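Local coordinates for hypothetical protein (Bacteroides caccae, PDB 4M8R) that is of unknown function but joins an immunoglobulin-like N-terminal domain to a WD40-like beta-propeller domain, at residues G17-N22 and I30-G35; R89-L94 and L103-L108; D42-D47 and M77-P82; G63-E68 and Q228-T233. One frame throughout, in Å; residues are numbered along the deposited sequence.

In the fold
Contacts 1, 2 and 3 lie within the Ig-like domain, their centres 9 to 10 Å apart, and contact 4 ties that domain to the WD40-like domain. Contact 1 meets contact 2 where N22 N lies 2.7 Å from K105 O, and its strand 30-36 runs beside strand 76-80 of contact 3. Strands 43-50 and 88-96 are neighbours, joining contacts 2 and 3. Contact 4 is about 9 Å from contact 3, centre to centre, and about 19 Å from contact 1. No active site is known. One phosphate is shared by contacts 1 and 3 and another sits on contact 2; both ions probably come from the crystallisation liquor.

Contact 1 of 4, residues G17-N22 and I30-G35; sequences GVTEAN and IVHIYG. With PO4 (phosphate ion), chain F.
The carboxylate of E20 lies nearly coplanar with the imidazole of H32, the planes 24° apart, and accepts two N-H groups from that one residue. OE2 of E20 takes ND1 of H32 at 2.8 Å through its syn lone pair, almost straight and within the ring plane. OE1 of E20 takes the backbone N of H32 at 2.9 Å, again on the syn side. A bend at chi2 (79°) turns CD of E20 out of the extended line, and the two N-H groups then hold the carboxylate against rotation. An alanine here would probably leave ND1 and the backbone N of H32 without their acceptor and the imidazole freer to turn. NE2 of H32 donates to O2 of a phosphate ion at 2.7 Å, and S78 holds the same ion. The backbones form the antiparallel pairing of edge strand 16-18 with strand 30-36 of the Ig-like domain: G17 and Y34 are a hydrogen-bonded pair, V18 and I33 a non-hydrogen-bonded one. Beyond them T19 N donates to H32 O at 2.9 Å, and a type I turn from V18 to A21 carries E20 across to H32. The Y34 ring lies with a face over G17, whose CA is 3.9 Å from the ring centroid, a CH-pi contact. With the Y34 ring where it lies, a CB on G17 would collide with its OH. Among the apolar groups, V18 CG1 meets V31 CG1 at 3.4 Å.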
loop_
_atom_site.group_PDB
_atom_site.type_symbol
_atom_site.label_atom_id
_atom_site.label_comp_id
_atom_site.label_asym_id
_atom_site.label_seq_id
_atom_site.Cartn_x
_atom_site.Cartn_y
_atom_site.Cartn_z
ATOM N N GLY A 17 -2.899 -19.431 38.188
ATOM C CA GLY A 17 -2.129 -18.235 37.883
ATOM C C GLY A 17 -0.932 -18.536 37.003
ATOM O O GLY A 17 -0.779 -19.653 36.493
ATOM N N VAL A 18 -0.081 -17.529 36.843
ATOM C CA VAL A 18 1.160 -17.661 36.105
ATOM C C VAL A 18 2.287 -17.394 37.080
ATOM O O VAL A 18 2.294 -16.374 37.752
ATOM C CB VAL A 18 1.226 -16.646 34.955
ATOM C CG1 VAL A 18 2.462 -16.875 34.104
ATOM C CG2 VAL A 18 -0.030 -16.737 34.102
ATOM N N THR A 19 3.240 -18.313 37.161
ATOM C CA THR A 19 4.351 -18.170 38.094
ATOM C C THR A 19 5.071 -16.846 37.866
ATOM O O THR A 19 5.370 -16.133 38.815
ATOM C CB THR A 19 5.350 -19.336 37.965
ATOM O OG1 THR A 19 4.672 -20.567 38.235
ATOM C CG2 THR A 19 6.515 -19.179 38.935
ATOM N N GLU A 20 5.319 -16.511 36.606
ATOM C CA GLU A 20 6.055 -15.301 36.257
ATOM C C GLU A 20 5.131 -14.092 36.054
ATOM O O GLU A 20 5.481 -13.159 35.331
ATOM C CB GLU A 20 6.894 -15.542 34.989
ATOM C CG GLU A 20 7.938 -16.648 35.114
ATOM C CD GLU A 20 7.372 -18.056 34.972
ATOM O OE1 GLU A 20 6.162 -18.213 34.714
ATOM O OE2 GLU A 20 8.149 -19.017 35.126
ATOM N N ALA A 21 3.964 -14.097 36.698
ATOM C CA ALA A 21 2.973 -13.037 36.509
ATOM C C ALA A 21 3.553 -11.653 36.787
ATOM O O ALA A 21 4.271 -11.457 37.763
ATOM C CB ALA A 21 1.765 -13.280 37.396
ATOM N N ASN A 22 3.260 -10.716 35.891
ATOM C CA ASN A 22 3.687 -9.320 36.015
ATOM C C ASN A 22 5.200 -9.094 35.985
ATOM O O ASN A 22 5.674 -8.030 36.366
ATOM C CB ASN A 22 3.080 -8.698 37.272
ATOM C CG ASN A 22 1.570 -8.732 37.255
ATOM O OD1 ASN A 22 0.937 -8.419 36.239
ATOM N ND2 ASN A 22 0.977 -9.118 38.375
ATOM N N ILE A 30 10.686 -20.347 29.191
ATOM C CA ILE A 30 9.565 -21.153 29.643
ATOM C C ILE A 30 8.794 -20.397 30.717
ATOM O O ILE A 30 9.373 -19.963 31.711
ATOM C CB ILE A 30 10.053 -22.480 30.258
ATOM C CG1 ILE A 30 10.839 -23.308 29.235
ATOM C CG2 ILE A 30 8.878 -23.282 30.802
ATOM C CD1 ILE A 30 10.031 -23.723 28.024
ATOM N N VAL A 31 7.493 -20.245 30.515
ATOM C CA VAL A 31 6.602 -19.673 31.522
ATOM C C VAL A 31 5.727 -20.783 32.099
ATOM O O VAL A 31 5.278 -21.665 31.369
ATOM C CB VAL A 31 5.741 -18.552 30.910
ATOM C CG1 VAL A 31 4.516 -18.247 31.762
ATOM C CG2 VAL A 31 6.590 -17.305 30.721
ATOM N N HIS A 32 5.490 -20.729 33.409
ATOM C CA HIS A 32 4.778 -21.789 34.114
ATOM C C HIS A 32 3.395 -21.356 34.540
ATOM O O HIS A 32 3.207 -20.255 35.054
ATOM C CB HIS A 32 5.558 -22.211 35.346
ATOM C CG HIS A 32 6.940 -22.674 35.033
ATOM N ND1 HIS A 32 8.005 -21.807 34.929
ATOM C CD2 HIS A 32 7.430 -23.905 34.769
ATOM C CE1 HIS A 32 9.097 -22.486 34.633
ATOM N NE2 HIS A 32 8.776 -23.763 34.531
ATOM N N ILE A 33 2.438 -22.249 34.325
ATOM C CA ILE A 33 1.057 -22.033 34.694
ATOM C C ILE A 33 0.683 -23.067 35.737
ATOM O O ILE A 33 1.052 -24.229 35.607
ATOM C CB ILE A 33 0.147 -22.205 33.472
ATOM C CG1 ILE A 33 0.324 -21.023 32.528
ATOM C CG2 ILE A 33 -1.311 -22.324 33.894
ATOM C CD1 ILE A 33 -0.218 -21.292 31.139
ATOM N N TYR A 34 -0.055 -22.643 36.757
ATOM C CA TYR A 34 -0.476 -23.539 37.828
ATOM C C TYR A 34 -1.973 -23.427 38.081
ATOM O O TYR A 34 -2.612 -22.476 37.643
ATOM C CB TYR A 34 0.305 -23.252 39.113
ATOM C CG TYR A 34 0.132 -21.857 39.658
ATOM C CD1 TYR A 34 -0.894 -21.557 40.541
ATOM C CD2 TYR A 34 1.006 -20.839 39.296
ATOM C CE1 TYR A 34 -1.048 -20.275 41.052
ATOM C CE2 TYR A 34 0.864 -19.557 39.795
ATOM C CZ TYR A 34 -0.164 -19.278 40.678
ATOM O OH TYR A 34 -0.304 -18.006 41.175
ATOM N N GLY A 35 -2.513 -24.406 38.798
ATOM C CA GLY A 35 -3.930 -24.443 39.147
ATOM C C GLY A 35 -4.448 -25.861 39.304
ATOM O O GLY A 35 -3.734 -26.818 39.029
HETATM P P PO4 F . 10.291 -26.782 33.281
HETATM O O1 PO4 F . 10.095 -27.123 34.742
HETATM O O2 PO4 F . 10.513 -25.295 33.126
HETATM O O3 PO4 F . 11.512 -27.491 32.740
HETATM O O4 PO4 F . 9.059 -27.210 32.510
#

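Contact 2 of 4, residues R89-L94 and L103-L108; sequences RVEIFL and LGKVLL. With PO4 (phosphate ion), chain D.
R89 and K105 carry their cationic ends to one phosphate ion by different torsions. In R89, CG stands anti to the backbone N (chi1 162°) and the chain runs extended as far as NE; in K105 a bend at chi3 (-68°) turns CE out of the extended line. The two side chains cross obliquely, CD of K105 packing 3.7 Å from NH2 of R89. Both then bind O2 of the phosphate: NH2 of R89 at 2.8 Å, in a moderately bent bond, and NZ of K105 at 2.8 Å. NZ of K105 also reaches O4, again at 2.8 Å. NH2 of R89 and NZ of K105 are only 4.6 Å apart, a like-charge pair whose repulsion the anion would be expected to offset. R213 and N238 of the second subunit also bind this phosphate, which therefore lies between subunits. N238 of that subunit further bonds NH1 of R89 and OE1 of E91, while OE2 of E91 bonds S102. The framework is the antiparallel hairpin of strands 88-96 and 99-108. V90 and V106 form a hydrogen-bonded pair, and further along L103 and G104 both face I92, a classic beta bulge. There I92 N donates to G104 O at 2.9 Å and L103 N donates to I92 O at 2.8 Å. V90, I92 and V106 lie on the face of the hairpin turned from the phosphate. CG2 of V106, in the crowded position between its backbone N and carbonyl carbon, packs 3.9 Å from CB of V90, while CG2 of V90 rests against CB of L108.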
loop_
_atom_site.group_PDB
_atom_site.type_symbol
_atom_site.label_atom_id
_atom_site.label_comp_id
_atom_site.label_asym_id
_atom_site.label_seq_id
_atom_site.Cartn_x
_atom_site.Cartn_y
_atom_site.Cartn_z
ATOM N N ARG A 89 2.854 -6.316 26.162
ATOM C CA ARG A 89 2.030 -6.820 27.250
ATOM C C ARG A 89 1.318 -8.063 26.719
ATOM O O ARG A 89 0.546 -7.977 25.755
ATOM C CB ARG A 89 1.000 -5.769 27.678
ATOM C CG ARG A 89 -0.176 -6.294 28.490
ATOM C CD ARG A 89 -1.172 -5.175 28.751
ATOM N NE ARG A 89 -2.325 -5.589 29.555
ATOM C CZ ARG A 89 -3.478 -6.054 29.070
ATOM N NH1 ARG A 89 -3.677 -6.193 27.762
ATOM N NH2 ARG A 89 -4.450 -6.384 29.912
ATOM N N VAL A 90 1.587 -9.208 27.341
ATOM C CA VAL A 90 1.005 -10.474 26.909
ATOM C C VAL A 90 0.055 -10.987 27.980
ATOM O O VAL A 90 0.467 -11.200 29.121
ATOM C CB VAL A 90 2.088 -11.534 26.654
ATOM C CG1 VAL A 90 1.462 -12.851 26.211
ATOM C CG2 VAL A 90 3.073 -11.034 25.609
ATOM N N GLU A 91 -1.208 -11.181 27.609
ATOM C CA GLU A 91 -2.169 -11.807 28.501
ATOM C C GLU A 91 -2.317 -13.266 28.101
ATOM O O GLU A 91 -2.463 -13.581 26.915
ATOM C CB GLU A 91 -3.520 -11.102 28.449
ATOM C CG GLU A 91 -4.494 -11.610 29.504
ATOM C CD GLU A 91 -5.653 -10.668 29.768
ATOM O OE1 GLU A 91 -5.854 -9.705 28.989
ATOM O OE2 GLU A 91 -6.376 -10.903 30.761
ATOM N N ILE A 92 -2.270 -14.142 29.105
ATOM C CA ILE A 92 -2.238 -15.586 28.910
ATOM C C ILE A 92 -3.574 -16.187 29.327
ATOM O O ILE A 92 -4.014 -16.007 30.463
ATOM C CB ILE A 92 -1.096 -16.208 29.734
ATOM C CG1 ILE A 92 0.240 -15.591 29.316
ATOM C CG2 ILE A 92 -1.043 -17.718 29.553
ATOM C CD1 ILE A 92 1.387 -15.921 30.241
ATOM N N PHE A 93 -4.211 -16.899 28.397
ATOM C CA PHE A 93 -5.543 -17.461 28.608
ATOM C C PHE A 93 -5.536 -18.982 28.545
ATOM O O PHE A 93 -4.917 -19.567 27.659
ATOM C CB PHE A 93 -6.502 -16.962 27.523
ATOM C CG PHE A 93 -6.729 -15.483 27.537
ATOM C CD1 PHE A 93 -7.733 -14.931 28.317
ATOM C CD2 PHE A 93 -5.956 -14.643 26.752
ATOM C CE1 PHE A 93 -7.952 -13.567 28.322
ATOM C CE2 PHE A 93 -6.169 -13.276 26.754
ATOM C CZ PHE A 93 -7.167 -12.737 27.540
ATOM N N LEU A 94 -6.255 -19.616 29.463
ATOM C CA LEU A 94 -6.553 -21.039 29.344
ATOM C C LEU A 94 -7.736 -21.204 28.396
ATOM O O LEU A 94 -8.763 -20.553 28.569
ATOM C CB LEU A 94 -6.907 -21.637 30.701
ATOM C CG LEU A 94 -7.101 -23.155 30.720
ATOM C CD1 LEU A 94 -5.822 -23.869 30.321
ATOM C CD2 LEU A 94 -7.565 -23.611 32.095
ATOM N N LEU A 103 -5.361 -16.190 32.939
ATOM C CA LEU A 103 -4.499 -16.730 33.983
ATOM C C LEU A 103 -3.575 -15.659 34.539
ATOM O O LEU A 103 -3.234 -15.683 35.719
ATOM C CB LEU A 103 -3.667 -17.884 33.432
ATOM C CG LEU A 103 -4.462 -19.098 32.949
ATOM C CD1 LEU A 103 -3.549 -20.033 32.168
ATOM C CD2 LEU A 103 -5.126 -19.833 34.102
ATOM N N GLY A 104 -3.151 -14.731 33.685
ATOM C CA GLY A 104 -2.257 -13.659 34.105
ATOM C C GLY A 104 -1.609 -12.936 32.944
ATOM O O GLY A 104 -1.897 -13.224 31.781
ATOM N N LYS A 105 -0.720 -12.005 33.271
ATOM C CA LYS A 105 -0.056 -11.176 32.276
ATOM C C LYS A 105 1.442 -11.174 32.493
ATOM O O LYS A 105 1.914 -11.311 33.620
ATOM C CB LYS A 105 -0.559 -9.745 32.376
ATOM C CG LYS A 105 -2.067 -9.614 32.270
ATOM C CD LYS A 105 -2.516 -8.180 32.496
ATOM C CE LYS A 105 -2.291 -7.741 33.931
ATOM N NZ LYS A 105 -2.860 -6.392 34.188
ATOM N N VAL A 106 2.183 -11.023 31.406
ATOM C CA VAL A 106 3.623 -10.844 31.476
ATOM C C VAL A 106 4.035 -9.775 30.493
ATOM O O VAL A 106 3.289 -9.446 29.577
ATOM C CB VAL A 106 4.397 -12.141 31.164
ATOM C CG1 VAL A 106 4.106 -13.200 32.211
ATOM C CG2 VAL A 106 4.069 -12.667 29.773
ATOM N N LEU A 107 5.216 -9.213 30.712
ATOM C CA LEU A 107 5.819 -8.295 29.764
ATOM C C LEU A 107 6.863 -9.090 28.995
ATOM O O LEU A 107 7.810 -9.621 29.584
ATOM C CB LEU A 107 6.453 -7.115 30.494
ATOM C CG LEU A 107 7.113 -6.033 29.631
ATOM C CD1 LEU A 107 6.139 -5.462 28.612
ATOM C CD2 LEU A 107 7.660 -4.921 30.514
ATOM N N LEU A 108 6.672 -9.199 27.685
ATOM C CA LEU A 108 7.557 -9.991 26.834
ATOM C C LEU A 108 8.523 -9.064 26.112
ATOM O O LEU A 108 8.098 -8.171 25.382
ATOM C CB LEU A 108 6.733 -10.784 25.814
ATOM C CG LEU A 108 7.491 -11.725 24.874
ATOM C CD1 LEU A 108 8.220 -12.810 25.649
ATOM C CD2 LEU A 108 6.526 -12.339 23.880
HETATM P P PO4 D . -6.010 -5.684 33.241
HETATM O O1 PO4 D . -6.770 -6.820 32.599
HETATM O O2 PO4 D . -4.768 -5.346 32.451
HETATM O O3 PO4 D . -6.871 -4.447 33.323
HETATM O O4 PO4 D . -5.609 -6.137 34.620
#

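Contact 3 of 4, residues D42-D47 and M77-P82; sequences DQVDFD and MSIRMP. With PO4 (phosphate ion), chain F.
F46 reaches from strand 43-50 to I79, M81 and P82, and its ring carries a large part of the contact. Its CB leaves the backbone in the direction of segment 77-82, and CG sits anti to the carbonyl carbon (chi1 -67°). Of the ring atoms, CD1 turns to V90 of the neighbouring strand 88-96. CE1 meets CD1 of I79 at 3.7 Å, the two side chains approaching tip to tip. On the other branch CE2 meets CD of P82 at 3.6 Å, also tip to tip. At the end of the ring, CZ lies 3.8 Å from SE of the selenomethionine M81. That selenium is 4.7 Å from the centroid of the F46 ring and 54° off the ring normal, an oblique Met-aromatic contact. The carbonyl O of R80 lies at the ring edge, near its plane, 3.9 Å from CZ of F46. Further along the strands V44 spreads its two methyls: the V44 and I79 side chains cross at about a right angle, CG1 of V44 lying 4.0 Å from CD1 of I79, and CG2 of V44 meets CE of the selenomethionine M77, also at 4.0 Å. The strand axes pass 9.5 Å apart at 40°, so the strands face each other across the interior of the Ig-like beta sandwich, where each also borders strand 60-72. No hydrogen bond crosses between them; the contact therefore rests on apolar packing, with the oblique selenium-ring approach as its one weakly polar element.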
loop_
_atom_site.group_PDB
_atom_site.type_symbol
_atom_site.label_atom_id
_atom_site.label_comp_id
_atom_site.label_asym_id
_atom_site.label_seq_id
_atom_site.Cartn_x
_atom_site.Cartn_y
_atom_site.Cartn_z
ATOM N N ASP A 42 -6.728 -29.136 26.916
ATOM C CA ASP A 42 -6.678 -27.713 27.250
ATOM C C ASP A 42 -5.563 -27.064 26.446
ATOM O O ASP A 42 -4.474 -27.626 26.321
ATOM C CB ASP A 42 -6.429 -27.485 28.746
ATOM C CG ASP A 42 -7.673 -27.705 29.592
ATOM O OD1 ASP A 42 -8.695 -28.175 29.056
ATOM O OD2 ASP A 42 -7.632 -27.417 30.809
ATOM N N GLN A 43 -5.854 -25.898 25.874
ATOM C CA GLN A 43 -4.862 -25.139 25.128
ATOM C C GLN A 43 -4.620 -23.805 25.827
ATOM O O GLN A 43 -5.327 -23.447 26.774
ATOM C CB GLN A 43 -5.314 -24.945 23.681
ATOM C CG GLN A 43 -5.631 -26.265 22.977
ATOM C CD GLN A 43 -5.734 -26.152 21.460
ATOM O OE1 GLN A 43 -5.225 -25.210 20.851
ATOM N NE2 GLN A 43 -6.390 -27.129 20.842
ATOM N N VAL A 44 -3.597 -23.092 25.377
ATOM C CA VAL A 44 -3.255 -21.806 25.950
ATOM C C VAL A 44 -3.105 -20.788 24.828
ATOM O O VAL A 44 -2.433 -21.052 23.832
ATOM C CB VAL A 44 -1.956 -21.899 26.773
ATOM C CG1 VAL A 44 -1.546 -20.534 27.300
ATOM C CG2 VAL A 44 -2.127 -22.883 27.928
ATOM N N ASP A 45 -3.742 -19.631 25.005
ATOM C CA ASP A 45 -3.737 -18.546 24.019
ATOM C C ASP A 45 -3.047 -17.308 24.573
ATOM O O ASP A 45 -3.130 -17.021 25.766
ATOM C CB ASP A 45 -5.171 -18.147 23.657
ATOM C CG ASP A 45 -5.827 -19.102 22.692
ATOM O OD1 ASP A 45 -5.152 -19.568 21.740
ATOM O OD2 ASP A 45 -7.031 -19.368 22.877
ATOM N N PHE A 46 -2.398 -16.569 23.677
ATOM C CA PHE A 46 -1.797 -15.282 23.994
ATOM C C PHE A 46 -2.582 -14.172 23.319
ATOM O O PHE A 46 -3.042 -14.343 22.189
ATOM C CB PHE A 46 -0.386 -15.197 23.423
ATOM C CG PHE A 46 0.606 -16.127 24.052
ATOM C CD1 PHE A 46 0.744 -16.201 25.430
ATOM C CD2 PHE A 46 1.462 -16.874 23.252
ATOM C CE1 PHE A 46 1.695 -17.033 25.999
ATOM C CE2 PHE A 46 2.409 -17.707 23.815
ATOM C CZ PHE A 46 2.526 -17.789 25.190
ATOM N N ASP A 47 -2.714 -13.037 24.002
ATOM C CA ASP A 47 -3.102 -11.779 23.368
ATOM C C ASP A 47 -1.973 -10.773 23.602
ATOM O O ASP A 47 -1.515 -10.603 24.727
ATOM C CB ASP A 47 -4.421 -11.241 23.944
ATOM C CG ASP A 47 -5.667 -11.922 23.342
ATOM O OD1 ASP A 47 -5.543 -12.868 22.527
ATOM O OD2 ASP A 47 -6.793 -11.499 23.687
HETATM N N MSE A 77 1.077 -26.417 33.702
HETATM C CA MSE A 77 1.694 -26.620 32.390
HETATM C C MSE A 77 2.800 -25.634 32.151
HETATM O O MSE A 77 2.814 -24.559 32.737
HETATM C CB MSE A 77 0.641 -26.536 31.278
HETATM C CG MSE A 77 -0.537 -25.599 31.563
HETATM SE SE MSE A 77 -2.138 -26.204 30.564
HETATM C CE MSE A 77 -1.268 -26.681 28.878
ATOM N N SER A 78 3.748 -26.016 31.300
ATOM C CA SER A 78 4.838 -25.141 30.874
ATOM C C SER A 78 4.600 -24.710 29.433
ATOM O O SER A 78 4.300 -25.545 28.580
ATOM C CB SER A 78 6.179 -25.872 30.960
ATOM O OG SER A 78 6.404 -26.394 32.257
ATOM N N ILE A 79 4.736 -23.415 29.162
ATOM C CA ILE A 79 4.586 -22.899 27.800
ATOM C C ILE A 79 5.826 -22.126 27.388
ATOM O O ILE A 79 6.563 -21.640 28.241
ATOM C CB ILE A 79 3.342 -22.000 27.658
ATOM C CG1 ILE A 79 3.492 -20.712 28.471
ATOM C CG2 ILE A 79 2.105 -22.764 28.096
ATOM C CD1 ILE A 79 2.272 -19.817 28.433
ATOM N N ARG A 80 6.068 -22.047 26.082
ATOM C CA ARG A 80 7.222 -21.320 25.561
ATOM C C ARG A 80 6.780 -19.957 25.045
ATOM O O ARG A 80 5.767 -19.858 24.371
ATOM C CB ARG A 80 7.906 -22.117 24.443
ATOM C CG ARG A 80 9.323 -21.645 24.157
ATOM C CD ARG A 80 10.071 -22.580 23.225
ATOM N NE ARG A 80 10.392 -23.866 23.851
ATOM C CZ ARG A 80 11.383 -24.074 24.726
ATOM N NH1 ARG A 80 12.180 -23.079 25.116
ATOM N NH2 ARG A 80 11.578 -25.295 25.225
HETATM N N MSE A 81 7.532 -18.913 25.376
HETATM C CA MSE A 81 7.229 -17.564 24.902
HETATM C C MSE A 81 7.786 -17.421 23.507
HETATM O O MSE A 81 8.921 -17.818 23.240
HETATM C CB MSE A 81 7.830 -16.504 25.829
HETATM C CG MSE A 81 7.351 -16.611 27.281
HETATM SE SE MSE A 81 5.385 -16.562 27.418
HETATM C CE MSE A 81 5.066 -14.772 26.681
ATOM N N PRO A 82 6.989 -16.861 22.583
ATOM C CA PRO A 82 7.388 -16.792 21.180
ATOM C C PRO A 82 8.323 -15.641 20.802
ATOM O O PRO A 82 8.362 -14.605 21.473
ATOM C CB PRO A 82 6.055 -16.602 20.461
ATOM C CG PRO A 82 5.217 -15.854 21.434
ATOM C CD PRO A 82 5.607 -16.381 22.782
HETATM P P PO4 F . 10.291 -26.782 33.281
HETATM O O1 PO4 F . 10.095 -27.123 34.742
HETATM O O2 PO4 F . 10.513 -25.295 33.126
HETATM O O3 PO4 F . 11.512 -27.491 32.740
HETATM O O4 PO4 F . 9.059 -27.210 32.510
#

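Contact 4 of 4, residues G63-E68 and Q228-T233; sequences GPVGAE and QSNYAT
The carboxamide of N230 presents OD1 to G66, whose backbone N lies in its carbonyl plane. G66 N donates to OD1 of N230 at 2.7 Å with an N-H...O angle of 162°, and OD1 also lies 3.5 Å from CA of V65. The amide end of the same flat group turns to P64, ND2 of N230 standing 3.6 Å from P64 O without a hydrogen bond. An alanine in place of N230 would probably leave the N of G66 without its acceptor and weaken the grip of the loop on the strand. A second carboxamide, that of Q228, steadies the loop from within: N230 N donates to OE1 of Q228 from above its carbonyl plane, 54° out of it. Y231 N donates to Q228 O at 2.9 Å, closing a type I turn that carries N230 to the strand. The side chains of V65 and N230 slide past each other in opposite directions, and CG1 of V65 touches S229 O at 3.6 Å. Further along the loop, CG2 of T233 packs 3.6 Å from G66 O. A CB on G66 would point toward the loop and come tight against OG1 of T233, so glycine suits the close approach. The contact joins the two domains and also lies against the second subunit: N230 packs on N230 of that subunit, and T233 O accepts from its R100. Segment 63-68 belongs to strand 60-72, which hydrogen-bonds to strands 43-50 and 76-80 through V65, A67 and E68, while segment 228-233 lies in the loop between strands 217-221 and 239-240 of the WD40-like domain.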
loop_
_atom_site.group_PDB
_atom_site.type_symbol
_atom_site.label_atom_id
_atom_site.label_comp_id
_atom_site.label_asym_id
_atom_site.label_seq_id
_atom_site.Cartn_x
_atom_site.Cartn_y
_atom_site.Cartn_z
ATOM N N GLY A 63 -3.932 -11.470 18.573
ATOM C CA GLY A 63 -4.602 -12.459 19.409
ATOM C C GLY A 63 -5.864 -13.013 18.769
ATOM O O GLY A 63 -6.540 -12.302 18.027
ATOM N N PRO A 64 -6.191 -14.295 19.042
ATOM C CA PRO A 64 -5.469 -15.240 19.886
ATOM C C PRO A 64 -4.342 -15.928 19.117
ATOM O O PRO A 64 -4.489 -16.274 17.950
ATOM C CB PRO A 64 -6.546 -16.252 20.249
ATOM C CG PRO A 64 -7.403 -16.311 19.018
ATOM C CD PRO A 64 -7.317 -14.955 18.353
ATOM N N VAL A 65 -3.215 -16.104 19.775
ATOM C CA VAL A 65 -2.081 -16.786 19.188
ATOM C C VAL A 65 -1.829 -17.960 20.114
ATOM O O VAL A 65 -1.580 -17.771 21.302
ATOM C CB VAL A 65 -0.844 -15.863 19.127
ATOM C CG1 VAL A 65 0.362 -16.586 18.530
ATOM C CG2 VAL A 65 -1.162 -14.606 18.329
ATOM N N GLY A 66 -1.928 -19.171 19.573
ATOM C CA GLY A 66 -1.740 -20.373 20.361
ATOM C C GLY A 66 -0.338 -20.413 20.918
ATOM O O GLY A 66 0.622 -20.079 20.221
ATOM N N ALA A 67 -0.229 -20.802 22.184
ATOM C CA ALA A 67 1.058 -20.964 22.831
ATOM C C ALA A 67 1.529 -22.398 22.652
ATOM O O ALA A 67 0.729 -23.332 22.725
ATOM C CB ALA A 67 0.939 -20.643 24.308
ATOM N N GLU A 68 2.825 -22.574 22.415
ATOM C CA GLU A 68 3.408 -23.910 22.408
ATOM C C GLU A 68 3.469 -24.425 23.849
ATOM O O GLU A 68 4.027 -23.769 24.728
ATOM C CB GLU A 68 4.803 -23.901 21.783
ATOM C CG GLU A 68 5.402 -25.284 21.568
ATOM C CD GLU A 68 6.867 -25.239 21.159
ATOM O OE1 GLU A 68 7.319 -24.196 20.635
ATOM O OE2 GLU A 68 7.573 -26.250 21.371
ATOM N N GLN A 228 2.020 -16.587 8.512
ATOM C CA GLN A 228 0.721 -16.743 9.160
ATOM C C GLN A 228 0.875 -16.750 10.700
ATOM O O GLN A 228 1.740 -17.446 11.235
ATOM C CB GLN A 228 0.090 -18.027 8.588
ATOM C CG GLN A 228 -1.075 -18.631 9.337
ATOM C CD GLN A 228 -0.666 -19.467 10.543
ATOM O OE1 GLN A 228 -1.221 -19.288 11.618
ATOM N NE2 GLN A 228 0.295 -20.378 10.371
ATOM N N SER A 229 0.030 -15.978 11.394
ATOM C CA SER A 229 0.263 -15.586 12.813
ATOM C C SER A 229 0.272 -16.705 13.876
ATOM O O SER A 229 0.762 -16.489 14.993
ATOM C CB SER A 229 -0.722 -14.480 13.238
ATOM O OG SER A 229 -2.066 -14.918 13.159
ATOM N N ASN A 230 -0.287 -17.871 13.541
ATOM C CA ASN A 230 -0.197 -19.070 14.393
ATOM C C ASN A 230 0.870 -20.072 13.904
ATOM O O ASN A 230 0.755 -21.283 14.132
ATOM C CB ASN A 230 -1.570 -19.757 14.516
ATOM C CG ASN A 230 -2.384 -19.242 15.690
ATOM O OD1 ASN A 230 -1.953 -19.323 16.840
ATOM N ND2 ASN A 230 -3.571 -18.720 15.407
ATOM N N TYR A 231 1.904 -19.554 13.236
ATOM C CA TYR A 231 3.078 -20.338 12.842
ATOM C C TYR A 231 3.568 -21.269 13.962
ATOM O O TYR A 231 3.891 -22.439 13.716
ATOM C CB TYR A 231 4.244 -19.388 12.448
ATOM C CG TYR A 231 5.609 -19.931 12.836
ATOM C CD1 TYR A 231 6.315 -20.779 11.989
ATOM C CD2 TYR A 231 6.175 -19.621 14.072
ATOM C CE1 TYR A 231 7.548 -21.290 12.356
ATOM C CE2 TYR A 231 7.404 -20.135 14.445
ATOM C CZ TYR A 231 8.088 -20.965 13.584
ATOM O OH TYR A 231 9.312 -21.473 13.946
ATOM N N ALA A 232 3.650 -20.733 15.180
ATOM C CA ALA A 232 4.242 -21.446 16.316
ATOM C C ALA A 232 3.614 -22.824 16.560
ATOM O O ALA A 232 4.317 -23.779 16.897
ATOM C CB ALA A 232 4.155 -20.595 17.573
ATOM N N THR A 233 2.300 -22.921 16.364
ATOM C CA THR A 233 1.555 -24.154 16.618
ATOM C C THR A 233 1.069 -24.863 15.340
ATOM O O THR A 233 0.420 -25.901 15.435
ATOM C CB THR A 233 0.341 -23.868 17.536
ATOM O OG1 THR A 233 -0.473 -22.830 16.966
ATOM C CG2 THR A 233 0.809 -23.443 18.928
#